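Local coordinates for peptide chain release factor subunit 1 (Methanosarcina mazei, PDB 3IR9), which probably directs the termination of protein synthesis at the stop codons UAA, UAG and UGA, and is represented here by its C-terminal domain, at residues C81-Y86 with C106-S112; E51-R55 with I121-F125; R73-V77 with K89-W94; S44-Y49 with A157-N163. All blocks are in the same frame, centred on the assembly; numbering follows the deposited sequence. Where two conformers were deposited one is given.

Contact 1. Residues C81-Y86 with C106-S112; sequences CSVCGY and CPKCGSS. With ZN (zinc ion), chain C.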
loop_
_atom_site.group_PDB
_atom_site.type_symbol
_atom_site.label_atom_id
_atom_site.label_comp_id
_atom_site.label_asym_id
_atom_site.label_seq_id
_atom_site.Cartn_x
_atom_site.Cartn_y
_atom_site.Cartn_z
ATOM N N CYS A 81 16.610 -30.296 -20.337
ATOM C CA CYS A 81 17.100 -31.640 -20.078
ATOM C C CYS A 81 18.600 -31.634 -19.821
ATOM O O CYS A 81 19.364 -30.925 -20.479
ATOM C CB CYS A 81 16.756 -32.585 -21.228
ATOM S SG CYS A 81 17.237 -34.279 -20.901
ATOM N N SER A 82 19.007 -32.447 -18.858
ATOM C CA SER A 82 20.384 -32.471 -18.391
ATOM C C SER A 82 21.351 -33.172 -19.348
ATOM O O SER A 82 22.564 -33.136 -19.138
ATOM C CB SER A 82 20.443 -33.124 -17.010
ATOM O OG SER A 82 19.664 -34.306 -16.973
ATOM N N VAL A 83 20.825 -33.814 -20.389
ATOM C CA VAL A 83 21.684 -34.480 -21.369
ATOM C C VAL A 83 21.376 -34.092 -22.821
ATOM O O VAL A 83 22.251 -33.605 -23.538
ATOM C CB VAL A 83 21.693 -36.024 -21.197
ATOM C CG1 VAL A 83 21.745 -36.395 -19.725
ATOM C CG2 VAL A 83 20.490 -36.661 -21.860
ATOM N N CYS A 84 20.138 -34.300 -23.255
ATOM C CA CYS A 84 19.786 -33.994 -24.633
ATOM C C CYS A 84 19.301 -32.546 -24.745
ATOM O O CYS A 84 19.287 -31.804 -23.758
ATOM C CB CYS A 84 18.781 -35.015 -25.207
ATOM S SG CYS A 84 17.012 -34.641 -25.070
ATOM N N GLY A 85 18.935 -32.142 -25.953
ATOM C CA GLY A 85 18.574 -30.763 -26.208
ATOM C C GLY A 85 17.137 -30.413 -25.888
ATOM O O GLY A 85 16.644 -29.368 -26.310
ATOM N N TYR A 86 16.456 -31.271 -25.138
ATOM C CA TYR A 86 15.064 -30.994 -24.798
ATOM C C TYR A 86 14.924 -29.766 -23.893
ATOM O O TYR A 86 15.737 -29.553 -22.990
ATOM C CB TYR A 86 14.388 -32.210 -24.146
ATOM C CG TYR A 86 12.941 -31.939 -23.787
ATOM C CD1 TYR A 86 11.953 -31.932 -24.765
ATOM C CD2 TYR A 86 12.566 -31.659 -22.480
ATOM C CE1 TYR A 86 10.631 -31.661 -24.452
ATOM C CE2 TYR A 86 11.239 -31.392 -22.153
ATOM C CZ TYR A 86 10.276 -31.396 -23.145
ATOM O OH TYR A 86 8.954 -31.140 -22.836
ATOM N N CYS A 106 12.764 -36.497 -18.832
ATOM C CA CYS A 106 12.762 -36.083 -20.234
ATOM C C CYS A 106 11.891 -36.990 -21.098
ATOM O O CYS A 106 12.149 -38.185 -21.203
ATOM C CB CYS A 106 14.195 -36.053 -20.781
ATOM S SG CYS A 106 14.386 -35.187 -22.368
ATOM N N PRO A 107 10.861 -36.419 -21.732
ATOM C CA PRO A 107 9.963 -37.216 -22.568
ATOM C C PRO A 107 10.677 -37.627 -23.851
ATOM O O PRO A 107 10.109 -38.339 -24.676
ATOM C CB PRO A 107 8.810 -36.247 -22.859
ATOM C CG PRO A 107 8.966 -35.137 -21.843
ATOM C CD PRO A 107 10.432 -35.016 -21.652
ATOM N N LYS A 108 11.925 -37.192 -23.996
ATOM C CA LYS A 108 12.729 -37.517 -25.169
ATOM C C LYS A 108 13.747 -38.626 -24.898
ATOM O O LYS A 108 13.825 -39.593 -25.653
ATOM C CB LYS A 108 13.442 -36.269 -25.693
ATOM C CG LYS A 108 12.540 -35.342 -26.473
ATOM C CD LYS A 108 12.099 -36.008 -27.765
ATOM C CE LYS A 108 10.946 -35.260 -28.416
ATOM N NZ LYS A 108 10.296 -36.094 -29.465
ATOM N N CYS A 109 14.520 -38.486 -23.824
ATOM C CA CYS A 109 15.595 -39.435 -23.526
ATOM C C CYS A 109 15.463 -40.056 -22.139
ATOM O O CYS A 109 16.261 -40.913 -21.745
ATOM C CB CYS A 109 16.954 -38.754 -23.647
ATOM S SG CYS A 109 17.430 -37.831 -22.182
ATOM N N GLY A 110 14.459 -39.613 -21.396
ATOM C CA GLY A 110 14.194 -40.168 -20.084
ATOM C C GLY A 110 15.114 -39.697 -18.974
ATOM O O GLY A 110 15.029 -40.198 -17.856
ATOM N N SER A 111 15.992 -38.741 -19.266
ATOM C CA SER A 111 16.871 -38.179 -18.243
ATOM C C SER A 111 16.126 -37.167 -17.379
ATOM O O SER A 111 15.062 -36.677 -17.762
ATOM C CB SER A 111 18.082 -37.505 -18.883
ATOM O OG SER A 111 18.876 -38.448 -19.570
ATOM N N SER A 112 16.690 -36.849 -16.216
ATOM C CA SER A 112 16.071 -35.883 -15.314
ATOM C C SER A 112 16.130 -34.474 -15.896
ATOM O O SER A 112 17.198 -33.982 -16.263
ATOM C CB SER A 112 16.737 -35.911 -13.932
ATOM O OG SER A 112 16.021 -35.125 -12.992
HETATM ZN ZN ZN C . 16.633 -35.733 -22.711
#
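Tyr-86 and Pro-107 form the apolar centre: the proline CD sits over one face of the tyrosine ring, a CH-pi contact with CD 3.7 Å from Tyr-86 CE2. The two side chains cross at about a right angle, and the proline carbon is displaced toward the ring's rim. Tyr-86 CG is anti to the backbone N (chi1 -180°), which swings the ring across toward 106-112. Tyr-86 CB itself lies 3.5 Å from Cys-106 SG. That sulfur approaches the ring obliquely, while Lys-108 lays its CG near CD1 before its chain bends and its amine leads away. Beside this patch lies the metal. Cys-106 SG and Cys-109 SG each reach the zinc ion at 2.3 Å, Cys-81 SG at 2.4 Å, and Cys-84 SG, more loosely, at 2.6 Å. Two CxxC knuckles, one from each segment, thus close a four-cysteine site at the end of a three-stranded antiparallel sheet, the arrangement of a zinc ribbon. Backbone N-H groups make weak hydrogen bonds to the thiolates from within each knuckle, Lys-108 N and Cys-109 N both to Cys-106 SG, and would be expected to temper the negative charge gathered round the metal. On the far flank Val-83 CG2 packs 3.3 Å from Cys-109 SG and just as near Ser-111 OG. At the polar edge, Ser-82 OG donates to Ser-112 O over 2.6 Å, arriving in the carbonyl plane with a C=O...donor angle of 149°, and ties the first knuckle to the residue just before strand 113-120.

Contact 2. Residues E51-R55 with I121-F125; sequences ESQVR and IVDEF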
loop_
_atom_site.group_PDB
_atom_site.type_symbol
_atom_site.label_atom_id
_atom_site.label_comp_id
_atom_site.label_asym_id
_atom_site.label_seq_id
_atom_site.Cartn_x
_atom_site.Cartn_y
_atom_site.Cartn_z
ATOM N N GLU A 51 -1.285 -13.592 -22.583
ATOM C CA GLU A 51 0.108 -13.989 -22.472
ATOM C C GLU A 51 0.699 -14.510 -23.778
ATOM O O GLU A 51 1.738 -14.025 -24.231
ATOM C CB GLU A 51 0.255 -15.045 -21.381
ATOM C CG GLU A 51 1.651 -15.598 -21.247
ATOM C CD GLU A 51 1.694 -16.743 -20.282
ATOM O OE1 GLU A 51 0.858 -16.749 -19.350
ATOM O OE2 GLU A 51 2.551 -17.633 -20.463
ATOM N N SER A 52 0.040 -15.497 -24.379
ATOM C CA SER A 52 0.582 -16.154 -25.567
ATOM C C SER A 52 0.662 -15.201 -26.764
ATOM O O SER A 52 1.707 -15.099 -27.415
ATOM C CB SER A 52 -0.226 -17.406 -25.924
ATOM O OG SER A 52 0.512 -18.280 -26.770
ATOM N N GLN A 53 -0.434 -14.486 -27.027
ATOM C CA GLN A 53 -0.527 -13.605 -28.196
ATOM C C GLN A 53 0.399 -12.393 -28.110
ATOM O O GLN A 53 1.021 -12.001 -29.095
ATOM C CB GLN A 53 -1.969 -13.137 -28.417
ATOM C CG GLN A 53 -2.224 -12.556 -29.811
ATOM C CD GLN A 53 -3.496 -11.727 -29.875
ATOM O OE1 GLN A 53 -3.991 -11.258 -28.853
ATOM N NE2 GLN A 53 -4.024 -11.538 -31.078
ATOM N N VAL A 54 0.480 -11.787 -26.934
ATOM C CA VAL A 54 1.353 -10.644 -26.758
ATOM C C VAL A 54 2.830 -11.056 -26.720
ATOM O O VAL A 54 3.694 -10.314 -27.186
ATOM C CB VAL A 54 0.955 -9.828 -25.521
ATOM C CG1 VAL A 54 2.078 -8.884 -25.113
ATOM C CG2 VAL A 54 -0.322 -9.055 -25.807
ATOM N N ARG A 55 3.120 -12.250 -26.203
ATOM C CA ARG A 55 4.508 -12.721 -26.134
ATOM C C ARG A 55 5.160 -12.786 -27.508
ATOM O O ARG A 55 6.265 -12.281 -27.699
ATOM C CB ARG A 55 4.631 -14.091 -25.441
ATOM C CG ARG A 55 6.080 -14.564 -25.332
ATOM C CD ARG A 55 6.245 -15.865 -24.557
ATOM N NE ARG A 55 6.121 -15.692 -23.112
ATOM C CZ ARG A 55 5.038 -16.023 -22.413
ATOM N NH1 ARG A 55 5.005 -15.841 -21.101
ATOM N NH2 ARG A 55 3.985 -16.539 -23.028
ATOM N N ILE A 121 6.179 -13.146 -14.827
ATOM C CA ILE A 121 5.812 -12.770 -16.193
ATOM C C ILE A 121 6.066 -11.283 -16.490
ATOM O O ILE A 121 6.641 -10.943 -17.525
ATOM C CB ILE A 121 4.360 -13.176 -16.543
ATOM C CG1 ILE A 121 4.315 -14.657 -16.902
ATOM C CG2 ILE A 121 3.835 -12.373 -17.724
ATOM C CD1 ILE A 121 5.194 -15.010 -18.072
ATOM N N VAL A 122 5.657 -10.405 -15.578
ATOM C CA VAL A 122 5.875 -8.967 -15.755
ATOM C C VAL A 122 7.345 -8.614 -16.008
ATOM O O VAL A 122 7.644 -7.640 -16.696
ATOM C CB VAL A 122 5.300 -8.141 -14.578
ATOM C CG1 VAL A 122 5.275 -8.960 -13.306
ATOM C CG2 VAL A 122 6.079 -6.858 -14.386
ATOM N N ASP A 123 8.256 -9.417 -15.465
ATOM C CA ASP A 123 9.679 -9.266 -15.755
ATOM C C ASP A 123 9.947 -9.525 -17.234
ATOM O O ASP A 123 10.325 -8.617 -17.975
ATOM C CB ASP A 123 10.511 -10.250 -14.926
ATOM C CG ASP A 123 10.960 -9.677 -13.595
ATOM O OD1 ASP A 123 10.270 -8.788 -13.047
ATOM O OD2 ASP A 123 12.010 -10.134 -13.094
ATOM N N GLU A 124 9.745 -10.775 -17.648
ATOM C CA GLU A 124 10.040 -11.221 -19.008
ATOM C C GLU A 124 9.517 -10.260 -20.068
ATOM O O GLU A 124 10.198 -9.978 -21.054
ATOM C CB GLU A 124 9.454 -12.616 -19.251
ATOM C CG GLU A 124 9.527 -13.072 -20.706
ATOM C CD GLU A 124 8.513 -14.160 -21.033
ATOM O OE1 GLU A 124 7.764 -14.570 -20.123
ATOM O OE2 GLU A 124 8.458 -14.608 -22.200
ATOM N N PHE A 125 8.303 -9.762 -19.855
ATOM C CA PHE A 125 7.624 -8.938 -20.847
ATOM C C PHE A 125 8.191 -7.524 -20.903
ATOM O O PHE A 125 8.136 -6.867 -21.941
ATOM C CB PHE A 125 6.110 -8.936 -20.596
ATOM C CG PHE A 125 5.424 -10.225 -20.999
ATOM C CD1 PHE A 125 6.037 -11.452 -20.789
ATOM C CD2 PHE A 125 4.163 -10.209 -21.577
ATOM C CE1 PHE A 125 5.408 -12.633 -21.155
ATOM C CE2 PHE A 125 3.530 -11.389 -21.942
ATOM C CZ PHE A 125 4.156 -12.599 -21.731
#
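The guanidinium of Arg-55 has Phe-125 over one face, and at its edge two carboxylates and Ile-121 CD1, which is 3.1 Å from Arg-55 NH1. Phe-125 is turned with the two planes 89° apart and CZ 3.6 Å from Arg-55 CZ, so the ring's edge, not its pi face, meets the guanidinium. One face of the Phe-125 ring is occupied by Ile-121 CG2 of its own helix. The Glu-124 oxygens lie in the guanidinium plane, the carboxylate twisted 22° from it, and are gripped side-on, NE to OE2 at 2.7 Å and NH1 to OE1 at 3.2 Å. Segments 51-55 and 121-125 of helices 51-58 and 121-131 run almost parallel, 18° apart, but their axes stay 12.0 Å from each other, and side chains bridge the gap; Val-54, Ile-121 and Phe-125 also touch strand 156-160. Arg-55 reaches across because its chain bends at chi3. Two carboxylates fix the rotation of its guanidinium, for Glu-51, from the same helix, completes the salt-bridge network: its OE2 receives both NH1 and NH2, each at 3.1 Å, and probably also hydrogen-bonds to Thr-91 OG1, although that distance is very short. Glu-51 CG rests 3.9 Å from Phe-125 CZ.

Contact 3. Residues R73-V77 with K89-W94; sequences RAERV and KWTRRW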
loop_
_atom_site.group_PDB
_atom_site.type_symbol
_atom_site.label_atom_id
_atom_site.label_comp_id
_atom_site.label_asym_id
_atom_site.label_seq_id
_atom_site.Cartn_x
_atom_site.Cartn_y
_atom_site.Cartn_z
ATOM N N ARG A 73 -0.298 -12.171 -11.281
ATOM C CA ARG A 73 0.344 -13.076 -10.344
ATOM C C ARG A 73 0.714 -14.380 -11.046
ATOM O O ARG A 73 -0.031 -15.353 -10.981
ATOM C CB ARG A 73 -0.575 -13.332 -9.145
ATOM C CG ARG A 73 -0.929 -12.068 -8.368
ATOM C CD ARG A 73 0.326 -11.234 -8.104
ATOM N NE ARG A 73 0.178 -10.263 -7.017
ATOM C CZ ARG A 73 0.282 -8.942 -7.157
ATOM N NH1 ARG A 73 0.533 -8.404 -8.343
ATOM N NH2 ARG A 73 0.139 -8.154 -6.102
ATOM N N ALA A 74 1.864 -14.389 -11.721
ATOM C CA ALA A 74 2.279 -15.553 -12.507
ATOM C C ALA A 74 3.747 -15.510 -12.936
ATOM O O ALA A 74 4.249 -14.466 -13.350
ATOM C CB ALA A 74 1.381 -15.705 -13.730
ATOM N N GLU A 75 4.428 -16.652 -12.851
ATOM C CA GLU A 75 5.828 -16.734 -13.255
ATOM C C GLU A 75 6.006 -17.574 -14.515
ATOM O O GLU A 75 5.194 -18.447 -14.819
ATOM C CB GLU A 75 6.689 -17.345 -12.147
ATOM C CG GLU A 75 6.184 -17.134 -10.740
ATOM C CD GLU A 75 7.026 -17.882 -9.727
ATOM O OE1 GLU A 75 6.609 -18.977 -9.290
ATOM O OE2 GLU A 75 8.120 -17.384 -9.388
ATOM N N ARG A 76 7.092 -17.317 -15.231
ATOM C CA ARG A 76 7.449 -18.117 -16.392
ATOM C C ARG A 76 8.569 -19.089 -16.032
ATOM O O ARG A 76 9.662 -18.688 -15.634
ATOM C CB ARG A 76 7.876 -17.215 -17.552
ATOM C CG ARG A 76 8.212 -17.949 -18.841
ATOM C CD ARG A 76 7.024 -18.757 -19.339
ATOM N NE ARG A 76 7.184 -19.122 -20.740
ATOM C CZ ARG A 76 6.233 -19.664 -21.488
ATOM N NH1 ARG A 76 5.034 -19.919 -20.979
ATOM N NH2 ARG A 76 6.488 -19.946 -22.754
ATOM N N VAL A 77 8.292 -20.376 -16.177
ATOM C CA VAL A 77 9.248 -21.399 -15.789
ATOM C C VAL A 77 9.938 -22.021 -17.001
ATOM O O VAL A 77 9.294 -22.594 -17.879
ATOM C CB VAL A 77 8.563 -22.512 -14.972
ATOM C CG1 VAL A 77 9.605 -23.439 -14.373
ATOM C CG2 VAL A 77 7.676 -21.909 -13.887
ATOM N N LYS A 89 9.061 -24.226 -21.828
ATOM C CA LYS A 89 8.720 -23.111 -20.955
ATOM C C LYS A 89 7.228 -23.162 -20.747
ATOM O O LYS A 89 6.515 -23.831 -21.493
ATOM C CB LYS A 89 9.102 -21.761 -21.574
ATOM C CG LYS A 89 10.575 -21.594 -21.902
ATOM C CD LYS A 89 10.801 -20.299 -22.649
ATOM C CE LYS A 89 11.937 -20.434 -23.639
ATOM N NZ LYS A 89 13.192 -20.843 -22.967
ATOM N N TRP A 90 6.757 -22.459 -19.727
ATOM C CA TRP A 90 5.334 -22.367 -19.465
ATOM C C TRP A 90 5.110 -21.404 -18.321
ATOM O O TRP A 90 6.016 -21.126 -17.537
ATOM C CB TRP A 90 4.729 -23.742 -19.158
ATOM C CG TRP A 90 5.441 -24.499 -18.081
ATOM C CD1 TRP A 90 6.658 -25.110 -18.173
ATOM C CD2 TRP A 90 4.972 -24.734 -16.748
ATOM N NE1 TRP A 90 6.981 -25.705 -16.975
ATOM C CE2 TRP A 90 5.963 -25.490 -16.084
ATOM C CE3 TRP A 90 3.814 -24.372 -16.050
ATOM C CZ2 TRP A 90 5.830 -25.891 -14.752
ATOM C CZ3 TRP A 90 3.683 -24.774 -14.728
ATOM C CH2 TRP A 90 4.687 -25.524 -14.093
ATOM N N THR A 91 3.902 -20.881 -18.229
ATOM C CA THR A 91 3.611 -19.929 -17.184
ATOM C C THR A 91 2.719 -20.548 -16.122
ATOM O O THR A 91 1.689 -21.155 -16.422
ATOM C CB THR A 91 2.979 -18.654 -17.750
ATOM O OG1 THR A 91 3.946 -17.976 -18.560
ATOM C CG2 THR A 91 2.538 -17.733 -16.624
ATOM N N ARG A 92 3.140 -20.401 -14.873
ATOM C CA ARG A 92 2.379 -20.912 -13.749
ATOM C C ARG A 92 2.036 -19.766 -12.812
ATOM O O ARG A 92 2.866 -18.896 -12.545
ATOM C CB ARG A 92 3.157 -22.014 -13.016
ATOM C CG ARG A 92 4.271 -21.533 -12.091
ATOM C CD ARG A 92 3.850 -21.614 -10.629
ATOM N NE ARG A 92 3.912 -22.982 -10.120
ATOM C CZ ARG A 92 4.735 -23.384 -9.157
ATOM N NH1 ARG A 92 4.728 -24.651 -8.760
ATOM N NH2 ARG A 92 5.559 -22.516 -8.585
ATOM N N ARG A 93 0.796 -19.756 -12.341
ATOM C CA ARG A 93 0.360 -18.785 -11.352
ATOM C C ARG A 93 1.077 -19.089 -10.044
ATOM O O ARG A 93 0.975 -20.205 -9.537
ATOM C CB ARG A 93 -1.148 -18.906 -11.154
ATOM C CG ARG A 93 -1.774 -17.793 -10.341
ATOM C CD ARG A 93 -3.099 -18.260 -9.774
ATOM N NE ARG A 93 -3.758 -19.204 -10.675
ATOM C CZ ARG A 93 -4.844 -18.929 -11.389
ATOM N NH1 ARG A 93 -5.410 -17.733 -11.307
ATOM N NH2 ARG A 93 -5.368 -19.857 -12.179
ATOM N N TRP A 94 1.810 -18.121 -9.494
ATOM C CA TRP A 94 2.539 -18.352 -8.248
ATOM C C TRP A 94 1.606 -18.493 -7.049
ATOM O O TRP A 94 0.584 -17.811 -6.955
ATOM C CB TRP A 94 3.566 -17.250 -7.973
ATOM C CG TRP A 94 4.060 -17.252 -6.539
ATOM C CD1 TRP A 94 3.727 -16.363 -5.557
ATOM C CD2 TRP A 94 4.960 -18.197 -5.933
ATOM N NE1 TRP A 94 4.366 -16.689 -4.380
ATOM C CE2 TRP A 94 5.128 -17.809 -4.584
ATOM C CE3 TRP A 94 5.642 -19.328 -6.398
ATOM C CZ2 TRP A 94 5.949 -18.514 -3.699
ATOM C CZ3 TRP A 94 6.457 -20.026 -5.515
ATOM C CH2 TRP A 94 6.601 -19.616 -4.183
#
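Trp-90 holds CG between its own backbone N and carbonyl carbon (chi1 52°), and that turn lays the indole against Val-77: the valine CB stands over one face of the five-membered ring, 4.1 Å from Trp-90 CE2, as a CH-pi contact. Arg-76, on the other face of the sheet, has CG anti to N and the chain folded at chi2 (59°), which brings its CD 3.3 Å from Thr-91 OG1 and its NE 3.4 Å from Lys-89 CB; the exact position of the guanidinium end is doubtful. Both side chains belong to a beta hairpin, strands 75-81 and 87-92, whose second strand forms one edge of the three-stranded antiparallel sheet leading out to the zinc site. Glu-75 and Arg-92 are a hydrogen-bonded pair, Glu-75 N to Arg-92 O and Arg-92 N to Glu-75 O both measuring 2.8 Å, while Arg-76 faces Thr-91 as a non-hydrogen-bonded pair. Val-77 N adds a nearly straight bond of 2.8 Å to Trp-90 O. Glu-75, Val-77, Trp-90 and Arg-92 share one face, where Val-77 CG2 rests 3.9 Å from Arg-92 CG and Glu-75 OE1 lies at the edge of the Arg-92 guanidinium in a long, weak ion pair; Pro-101 touches Val-77 and Arg-92. The face of Arg-76 and Thr-91 is turned to helices 51-58 and 121-131, and the Thr-91 hydroxyl probably hydrogen-bonds there to Glu-51. Toward the open end of the hairpin, Ala-74 CB packs 3.7 Å from Thr-91 CG2.

Contact 4. Residues S44-Y49 with A157-N163; sequences SGKVAY and AAILRYN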
loop_
_atom_site.group_PDB
_atom_site.type_symbol
_atom_site.label_atom_id
_atom_site.label_comp_id
_atom_site.label_asym_id
_atom_site.label_seq_id
_atom_site.Cartn_x
_atom_site.Cartn_y
_atom_site.Cartn_z
ATOM N N SER A 44 -8.318 -2.777 -37.136
ATOM C CA SER A 44 -6.931 -2.577 -37.545
ATOM C C SER A 44 -6.078 -3.852 -37.505
ATOM O O SER A 44 -5.283 -4.100 -38.411
ATOM C CB SER A 44 -6.270 -1.415 -36.775
ATOM O OG SER A 44 -6.737 -1.298 -35.439
ATOM N N GLY A 45 -6.266 -4.672 -36.476
ATOM C CA GLY A 45 -5.374 -5.789 -36.242
ATOM C C GLY A 45 -4.074 -5.239 -35.690
ATOM O O GLY A 45 -3.001 -5.807 -35.893
ATOM N N LYS A 46 -4.182 -4.114 -34.991
ATOM C CA LYS A 46 -3.028 -3.441 -34.416
ATOM C C LYS A 46 -3.044 -3.555 -32.901
ATOM O O LYS A 46 -2.489 -2.714 -32.197
ATOM C CB LYS A 46 -3.017 -1.969 -34.820
ATOM C CG LYS A 46 -2.726 -1.750 -36.291
ATOM C CD LYS A 46 -2.713 -0.272 -36.652
ATOM C CE LYS A 46 -1.589 0.488 -35.955
ATOM N NZ LYS A 46 -1.956 0.966 -34.590
ATOM N N VAL A 47 -3.695 -4.599 -32.404
ATOM C CA VAL A 47 -3.739 -4.847 -30.975
ATOM C C VAL A 47 -3.399 -6.296 -30.718
ATOM O O VAL A 47 -3.217 -7.078 -31.648
ATOM C CB VAL A 47 -5.125 -4.567 -30.377
ATOM C CG1 VAL A 47 -5.632 -3.203 -30.825
ATOM C CG2 VAL A 47 -6.103 -5.669 -30.763
ATOM N N ALA A 48 -3.319 -6.647 -29.446
ATOM C CA ALA A 48 -3.020 -8.010 -29.042
ATOM C C ALA A 48 -3.101 -8.072 -27.534
ATOM O O ALA A 48 -2.728 -7.127 -26.840
ATOM C CB ALA A 48 -1.647 -8.421 -29.516
ATOM N N TYR A 49 -3.605 -9.183 -27.024
ATOM C CA TYR A 49 -3.797 -9.329 -25.592
ATOM C C TYR A 49 -3.645 -10.791 -25.185
ATOM O O TYR A 49 -3.736 -11.694 -26.019
ATOM C CB TYR A 49 -5.163 -8.772 -25.175
ATOM C CG TYR A 49 -6.293 -9.159 -26.107
ATOM C CD1 TYR A 49 -7.025 -10.320 -25.896
ATOM C CD2 TYR A 49 -6.624 -8.363 -27.199
ATOM C CE1 TYR A 49 -8.057 -10.680 -26.744
ATOM C CE2 TYR A 49 -7.655 -8.715 -28.055
ATOM C CZ TYR A 49 -8.366 -9.875 -27.821
ATOM O OH TYR A 49 -9.392 -10.234 -28.662
ATOM N N ALA A 157 -2.052 -6.656 -22.417
ATOM C CA ALA A 157 -2.528 -6.227 -23.720
ATOM C C ALA A 157 -1.403 -5.538 -24.468
ATOM O O ALA A 157 -0.284 -5.445 -23.970
ATOM C CB ALA A 157 -3.715 -5.302 -23.570
ATOM N N ALA A 158 -1.697 -5.053 -25.667
ATOM C CA ALA A 158 -0.705 -4.326 -26.442
ATOM C C ALA A 158 -1.303 -3.670 -27.679
ATOM O O ALA A 158 -2.149 -4.248 -28.361
ATOM C CB ALA A 158 0.460 -5.242 -26.830
ATOM N N ILE A 159 -0.867 -2.444 -27.940
ATOM C CA ILE A 159 -1.106 -1.802 -29.219
ATOM C C ILE A 159 0.126 -2.063 -30.073
ATOM O O ILE A 159 1.260 -1.906 -29.614
ATOM C CB ILE A 159 -1.319 -0.293 -29.054
ATOM C CG1 ILE A 159 -2.521 -0.027 -28.144
ATOM C CG2 ILE A 159 -1.499 0.366 -30.410
ATOM C CD1 ILE A 159 -2.578 1.392 -27.616
ATOM N N LEU A 160 -0.093 -2.481 -31.312
ATOM C CA LEU A 160 1.008 -2.868 -32.177
ATOM C C LEU A 160 1.416 -1.730 -33.110
ATOM O O LEU A 160 0.649 -0.794 -33.341
ATOM C CB LEU A 160 0.632 -4.116 -32.983
ATOM C CG LEU A 160 -0.101 -5.204 -32.197
ATOM C CD1 LEU A 160 -0.367 -6.428 -33.065
ATOM C CD2 LEU A 160 0.689 -5.577 -30.952
ATOM N N ARG A 161 2.635 -1.816 -33.632
ATOM C CA ARG A 161 3.132 -0.848 -34.602
ATOM C C ARG A 161 2.520 -1.120 -35.971
ATOM O O ARG A 161 2.231 -0.195 -36.734
ATOM C CB ARG A 161 4.659 -0.910 -34.678
ATOM C CG ARG A 161 5.369 -0.315 -33.472
ATOM C CD ARG A 161 6.808 -0.797 -33.368
ATOM N NE ARG A 161 7.539 -0.108 -32.308
ATOM C CZ ARG A 161 8.600 -0.605 -31.681
ATOM N NH1 ARG A 161 9.062 -1.806 -32.001
ATOM N NH2 ARG A 161 9.199 0.103 -30.732
ATOM N N TYR A 162 2.320 -2.402 -36.262
ATOM C CA TYR A 162 1.690 -2.844 -37.507
ATOM C C TYR A 162 0.803 -4.089 -37.305
ATOM O O TYR A 162 0.787 -4.692 -36.226
ATOM C CB TYR A 162 2.741 -3.061 -38.620
ATOM C CG TYR A 162 3.955 -3.914 -38.248
ATOM C CD1 TYR A 162 4.117 -5.200 -38.763
ATOM C CD2 TYR A 162 4.949 -3.424 -37.405
ATOM C CE1 TYR A 162 5.222 -5.977 -38.435
ATOM C CE2 TYR A 162 6.058 -4.197 -37.073
ATOM C CZ TYR A 162 6.189 -5.473 -37.591
ATOM O OH TYR A 162 7.287 -6.245 -37.263
ATOM N N ASN A 163 0.054 -4.458 -38.340
ATOM C CA ASN A 163 -0.798 -5.648 -38.284
ATOM C C ASN A 163 -0.031 -6.914 -38.663
ATOM O O ASN A 163 0.206 -7.181 -39.840
ATOM C CB ASN A 163 -2.035 -5.487 -39.181
ATOM C CG ASN A 163 -3.029 -6.634 -39.034
ATOM O OD1 ASN A 163 -2.884 -7.496 -38.161
ATOM N ND2 ASN A 163 -4.050 -6.644 -39.889
#
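Leu-160 lies across the backbone of 44-49: its CD1 comes 3.2 Å from Val-47 O, and its CD2 meets Ala-48 CB at 4.0 Å. With CG anti to the carbonyl carbon (chi1 -42°), the isobutyl group is tipped over the opposing chain. Lys-46 is bent at chi3 and chi4, curling its NZ toward Leu-160 O in a weak bond, while a long, weak ion pair links the amine to Glu-39. Leu-160 N gives Lys-46 O a short, straight bond of 2.6 Å, its donor standing well out of the carbonyl plane. Val-47 and Ile-159 form a non-hydrogen-bonded pair, and Ala-48 N bonds weakly to Ala-158 O. Tyr-49 and Ala-157 make another close non-hydrogen-bonded pair, CA to CA 3.8 Å; of the tyrosine side chain it is CB that touches, since the ring leads off to Phe-36 and Phe-153. At the loop end Asn-163 CA makes a CA-H...O contact of 3.3 Å to Gly-45 O, and the asparagine OD1 is engaged by Gly-165 N. Val-47 and Tyr-49 turn to helix 10-41 and Ala-48 to helix 51-58, so outermost strand 47-49, paired antiparallel with 156-160, forms one margin of a mixed four-stranded sheet between helices, the alpha/beta body of eRF1 domain 3.

How the contacts relate
Contacts 2 and 4 belong to the partly buried alpha/beta body, contacts 1 and 3 to the more exposed arm that projects from it. Contact 3 stands at the root of this three-stranded arm and contact 1 at its tip, their centres about 21 Å apart, with 81-86 forming the hairpin's turn and 106-112 the loop before strand 113-120. Contact 2 is the junction: Ile-121 N bonds to Ala-74 O of contact 3 at 2.8 Å, and Val-54 packs against Ala-48 of contact 4. Metal ligation dominates at the tip, backbone pairing in contacts 3 and 4, and charged side chains between helices in contact 2. Contact 4 closes the longest loop, with the other three nested inside it.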